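Local coordinates for protein five-membered-cyclitol-phosphate synthase (Streptomyces citricolor, PDB 6K96) that belongs to the myo-inositol-1-phosphate synthase family, binds nicotinamide-adenine-dinucleotide and a sodium ion, and forms a four-chain assembly, at residues Gly316-Ser319 with Ala320-Lys324. Sequence-based numbering, arbitrary orientation.
Sequences GGFS and AAAVK
S319 grips the start of the 3-10 turn A320-A322 with both of its oxygens. Its hydroxyl OG accepts the backbone N-H of A321, N to OG 3.2 Å with an N-H...O angle of 152°, which makes an ST turn at the start of the 3-10 segment, while its carbonyl O accepts the N-H of A322, again at 3.2 Å from N to O. The second bond closes the i to i+3 loop expected of a 3-10 helix. With OG anti to the backbone N (chi1 174°), the hydroxyl lies beside the carbonyl carbon, on the side where the chain continues, within reach of the A321 N-H; the CB of A321 rests against it, 3.5 Å from OG. A further backbone bond, from V323 N to A320 O, carries the turn onward.

The ring of F318, the residue before S319, reaches alongside the same turn, its CG anti to the backbone N (chi1 -177°), and its outer atoms do the touching. They meet two apolar side chains: CG2 of V323 lies at the ring edge, near its plane, 3.6 Å from CE2, and CB of A322 approaches CZ obliquely at 4.0 Å. P329 and Y336 also touch the F318 side chain, and Y336 touches V323 as well. Upstream, backbone hydrogen bonds join G317 to V177 and L179, with L179 in strand 179-180, the outermost strand, within this chain, of the parallel sheet.

The turn therefore touches two helices: A321 and A322 lean on I306 of helix 292-313, whereas A320 and A321 meet A344 of helix 338-353.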
ATOM      1  N   GLY B 316      19.090  -9.561  42.804  1.00 49.01           N
ATOM      2  CA  GLY B 316      18.202  -8.402  42.983  1.00 47.47           C
ATOM      3  C   GLY B 316      18.665  -7.229  42.131  1.00 45.24           C
ATOM      4  O   GLY B 316      19.788  -7.272  41.577  1.00 43.47           O
ATOM      5  N   GLY B 317      17.840  -6.190  42.076  1.00 43.55           N
ATOM      6  CA  GLY B 317      18.105  -5.014  41.245  1.00 43.60           C
ATOM      7  C   GLY B 317      17.721  -5.280  39.805  1.00 43.03           C
ATOM      8  O   GLY B 317      16.882  -6.158  39.529  1.00 40.53           O
ATOM      9  N   PHE B 318      18.308  -4.490  38.922  1.00 44.12           N
ATOM     10  CA  PHE B 318      18.026  -4.537  37.471  1.00 44.64           C
ATOM     11  C   PHE B 318      18.859  -5.666  36.837  1.00 43.96           C
ATOM     12  O   PHE B 318      20.044  -5.828  37.185  1.00 42.68           O
ATOM     13  CB  PHE B 318      18.290  -3.169  36.841  1.00 44.82           C
ATOM     14  CG  PHE B 318      17.937  -3.169  35.382  1.00 43.91           C
ATOM     15  CD1 PHE B 318      16.616  -3.243  34.986  1.00 43.34           C
ATOM     16  CD2 PHE B 318      18.933  -3.185  34.416  1.00 44.52           C
ATOM     17  CE1 PHE B 318      16.300  -3.278  33.634  1.00 44.49           C
ATOM     18  CE2 PHE B 318      18.615  -3.240  33.066  1.00 44.19           C
ATOM     19  CZ  PHE B 318      17.300  -3.258  32.677  1.00 44.08           C
ATOM     20  N   SER B 319      18.245  -6.450  35.948  1.00 42.92           N
ATOM     21  CA  SER B 319      18.984  -7.447  35.133  1.00 42.72           C
ATOM     22  C   SER B 319      19.261  -6.828  33.763  1.00 41.56           C
ATOM     23  O   SER B 319      18.319  -6.242  33.154  1.00 41.68           O
ATOM     24  CB  SER B 319      18.290  -8.770  34.994  1.00 42.87           C
ATOM     25  OG  SER B 319      19.026  -9.584  34.085  1.00 43.05           O
ATOM     26  N   ALA B 320      20.498  -6.970  33.292  1.00 39.71           N
ATOM     27  CA  ALA B 320      20.881  -6.483  31.956  1.00 38.82           C
ATOM     28  C   ALA B 320      20.195  -7.342  30.863  1.00 38.17           C
ATOM     29  O   ALA B 320      20.029  -6.852  29.750  1.00 38.33           O
ATOM     30  CB  ALA B 320      22.381  -6.445  31.871  1.00 39.25           C
ATOM     31  N   ALA B 321      19.721  -8.549  31.166  1.00 37.43           N
ATOM     32  CA  ALA B 321      19.019  -9.391  30.174  1.00 37.15           C
ATOM     33  C   ALA B 321      17.739  -8.695  29.724  1.00 36.24           C
ATOM     34  O   ALA B 321      17.135  -9.145  28.774  1.00 35.19           O
ATOM     35  CB  ALA B 321      18.676 -10.743  30.752  1.00 37.58           C
ATOM     36  N   ALA B 322      17.260  -7.693  30.457  1.00 36.53           N
ATOM     37  CA  ALA B 322      15.944  -7.067  30.182  1.00 35.45           C
ATOM     38  C   ALA B 322      16.109  -5.940  29.176  1.00 34.90           C
ATOM     39  O   ALA B 322      15.083  -5.393  28.750  1.00 34.49           O
ATOM     40  CB  ALA B 322      15.345  -6.554  31.450  1.00 36.13           C
ATOM     41  N   VAL B 323      17.335  -5.600  28.799  1.00 35.03           N
ATOM     42  CA  VAL B 323      17.604  -4.276  28.162  1.00 35.54           C
ATOM     43  C   VAL B 323      16.945  -4.225  26.776  1.00 36.86           C
ATOM     44  O   VAL B 323      16.262  -3.222  26.437  1.00 37.94           O
ATOM     45  CB  VAL B 323      19.110  -3.956  28.179  1.00 34.49           C
ATOM     46  CG1 VAL B 323      19.479  -2.789  27.288  1.00 34.31           C
ATOM     47  CG2 VAL B 323      19.591  -3.708  29.585  1.00 34.23           C
ATOM     48  N   LYS B 324      17.092  -5.250  25.962  1.00 39.61           N
ATOM     49  CA  LYS B 324      16.649  -5.132  24.550  1.00 41.46           C
ATOM     50  C   LYS B 324      15.123  -4.998  24.472  1.00 41.20           C
ATOM     51  O   LYS B 324      14.660  -4.510  23.416  1.00 40.22           O
ATOM     52  CB  LYS B 324      17.163  -6.297  23.707  1.00 43.15           C
ATOM     53  CG  LYS B 324      18.639  -6.180  23.364  1.00 46.15           C
ATOM     54  CD  LYS B 324      19.051  -6.820  22.039  1.00 48.35           C
ATOM     55  CE  LYS B 324      20.413  -6.304  21.589  1.00 50.44           C
ATOM     56  NZ  LYS B 324      21.133  -7.234  20.680  1.00 49.69           N
TER